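Local coordinates for uncharacterized protein (Staphylococcus aureus subsp. aureus, PDB 3QFK) that is of unknown function but belongs to the calcineurin-like metallophosphoesterases, with a two-metal site and a C-terminal domain of the 5'-nucleotidase type, at residues Phe243-Gln248 with Val261-Thr266. Sequence-based numbering, arbitrary orientation.
Sequences FITGHQ and VIQPGT. With MN (manganese (II) ion), chain C.
The carbonyl oxygen of I262 is gripped twice by T245: the backbone N of T245 reaches I262 O at 2.8 Å, and T245 OG1 donates to I262 O at 2.9 Å from above the carbonyl plane. With OG1 lying between its own backbone N and carbonyl carbon (chi1 62°), the hydroxyl is turned to the neighbouring strand. With its proton spent on I262, OG1 accepts at 3.1 Å from Q263 NE2, the donor hydrogen meeting it at 153°; the two side chains cross at about a right angle. The other end of the Q263 amide, OE1, takes the backbone N of R250, which holds the amide at both ends and limits its rotation. One step back, I262 N donates to F243 O at 3.0 Å, and V261 CA adds a CH···O contact to the same oxygen. The backbone bonds belong to the parallel pairing of strands 242-244 and 259-264, inside the mixed sheet of the calcineurin-like phosphoesterase domain. Beyond T245 the chain enters the GHxH signature of the family, G246 to H249, whose last histidine binds zinc: H247 ND1 binds manganese at 2.5 Å, with D72, N109 and H207 completing the protein ligands. H247 NE2 bonds to E226, while D27, a zinc ligand, accepts from H247 N. Q248 crosses Q263 at about a right angle, its CB 3.2 Å from Q263 OE1, and the amide of Q248 runs on to F210 and R250, its plane 40° from that of Q263. P264 CD packs against T245 O at 3.4 Å. Farther from the metals, F243 CB and V261 CG2 meet at 4.3 Å on one face of the sheet, where both residues touch L233 of helix 229-236; I244 and I262 occupy the opposite face and pack on V24 of strand 19-25.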
loop_
_atom_site.group_PDB
_atom_site.type_symbol
_atom_site.label_atom_id
_atom_site.label_comp_id
_atom_site.label_asym_id
_atom_site.label_seq_id
_atom_site.Cartn_x
_atom_site.Cartn_y
_atom_site.Cartn_z
ATOM N N PHE A 243 -16.617 9.319 9.880
ATOM C CA PHE A 243 -16.160 8.177 9.056
ATOM C C PHE A 243 -14.683 8.428 8.668
ATOM O O PHE A 243 -14.377 9.283 7.827
ATOM C CB PHE A 243 -17.056 8.000 7.818
ATOM C CG PHE A 243 -16.921 6.648 7.149
ATOM C CD1 PHE A 243 -17.218 5.488 7.842
ATOM C CD2 PHE A 243 -16.574 6.532 5.828
ATOM C CE1 PHE A 243 -17.108 4.245 7.237
ATOM C CE2 PHE A 243 -16.479 5.287 5.224
ATOM C CZ PHE A 243 -16.743 4.153 5.928
ATOM N N ILE A 244 -13.771 7.720 9.329
ATOM C CA ILE A 244 -12.335 7.877 9.099
ATOM C C ILE A 244 -11.939 6.763 8.171
ATOM O O ILE A 244 -12.296 5.613 8.416
ATOM C CB ILE A 244 -11.568 7.810 10.433
ATOM C CG1 ILE A 244 -11.825 9.094 11.224
ATOM C CG2 ILE A 244 -10.065 7.603 10.220
ATOM C CD1 ILE A 244 -11.337 9.034 12.659
ATOM N N THR A 245 -11.266 7.109 7.075
ATOM C CA THR A 245 -10.856 6.129 6.084
ATOM C C THR A 245 -9.373 6.242 5.742
ATOM O O THR A 245 -8.667 7.173 6.187
ATOM C CB THR A 245 -11.713 6.265 4.785
ATOM O OG1 THR A 245 -11.529 7.560 4.190
ATOM C CG2 THR A 245 -13.176 6.073 5.111
ATOM N N GLY A 246 -8.890 5.281 4.965
ATOM C CA GLY A 246 -7.482 5.256 4.548
ATOM C C GLY A 246 -7.367 4.337 3.358
ATOM O O GLY A 246 -8.288 4.265 2.556
ATOM N N HIS A 247 -6.234 3.654 3.258
ATOM C CA HIS A 247 -5.969 2.648 2.223
ATOM C C HIS A 247 -5.720 3.155 0.791
ATOM O O HIS A 247 -4.798 2.699 0.134
ATOM C CB HIS A 247 -7.091 1.581 2.208
ATOM C CG HIS A 247 -6.829 0.447 1.267
ATOM N ND1 HIS A 247 -5.750 -0.396 1.415
ATOM C CD2 HIS A 247 -7.513 0.001 0.182
ATOM C CE1 HIS A 247 -5.763 -1.301 0.453
ATOM N NE2 HIS A 247 -6.829 -1.087 -0.308
ATOM N N GLN A 248 -6.543 4.080 0.332
ATOM C CA GLN A 248 -6.450 4.603 -1.020
ATOM C C GLN A 248 -5.483 5.758 -1.162
ATOM O O GLN A 248 -5.228 6.190 -2.278
ATOM C CB GLN A 248 -7.826 5.033 -1.502
ATOM C CG GLN A 248 -8.785 3.874 -1.785
ATOM C CD GLN A 248 -10.146 4.391 -2.209
ATOM O OE1 GLN A 248 -10.670 5.333 -1.613
ATOM N NE2 GLN A 248 -10.712 3.801 -3.247
ATOM N N VAL A 261 -16.579 12.978 6.852
ATOM C CA VAL A 261 -15.775 11.960 6.153
ATOM C C VAL A 261 -14.346 12.466 5.954
ATOM O O VAL A 261 -14.129 13.590 5.481
ATOM C CB VAL A 261 -16.387 11.608 4.790
ATOM C CG1 VAL A 261 -15.570 10.519 4.109
ATOM C CG2 VAL A 261 -17.820 11.169 4.944
ATOM N N ILE A 262 -13.374 11.641 6.337
ATOM C CA ILE A 262 -11.974 12.004 6.259
ATOM C C ILE A 262 -11.110 10.885 5.704
ATOM O O ILE A 262 -11.317 9.724 6.045
ATOM C CB ILE A 262 -11.407 12.264 7.674
ATOM C CG1 ILE A 262 -11.763 13.626 8.222
ATOM C CG2 ILE A 262 -9.866 12.236 7.646
ATOM C CD1 ILE A 262 -10.756 14.674 7.879
ATOM N N GLN A 263 -10.147 11.248 4.840
ATOM C CA GLN A 263 -9.097 10.337 4.366
ATOM C C GLN A 263 -7.823 11.229 4.327
ATOM O O GLN A 263 -7.722 12.124 3.507
ATOM C CB GLN A 263 -9.410 9.656 3.027
ATOM C CG GLN A 263 -8.438 8.480 2.789
ATOM C CD GLN A 263 -8.768 7.605 1.599
ATOM O OE1 GLN A 263 -7.890 7.295 0.816
ATOM N NE2 GLN A 263 -10.016 7.175 1.482
ATOM N N PRO A 264 -6.855 10.990 5.228
ATOM C CA PRO A 264 -5.735 11.933 5.317
ATOM C C PRO A 264 -4.459 11.591 4.566
ATOM O O PRO A 264 -3.361 11.760 5.104
ATOM C CB PRO A 264 -5.496 11.979 6.833
ATOM C CG PRO A 264 -5.755 10.531 7.247
ATOM C CD PRO A 264 -6.732 9.942 6.257
ATOM N N GLY A 265 -4.580 11.106 3.333
ATOM C CA GLY A 265 -3.408 10.866 2.500
ATOM C C GLY A 265 -2.494 9.769 2.961
ATOM O O GLY A 265 -2.953 8.706 3.439
ATOM N N THR A 266 -1.197 10.026 2.839
ATOM C CA THR A 266 -0.185 9.065 3.193
ATOM C C THR A 266 1.144 9.745 3.517
ATOM O O THR A 266 1.376 10.887 3.133
ATOM C CB THR A 266 0.021 8.056 2.004
ATOM O OG1 THR A 266 0.954 7.014 2.373
ATOM C CG2 THR A 266 0.515 8.788 0.720
HETATM MN MN MN C . -3.726 -0.220 2.811
HETATM O O HOH W 1 -2.978 1.306 1.014
#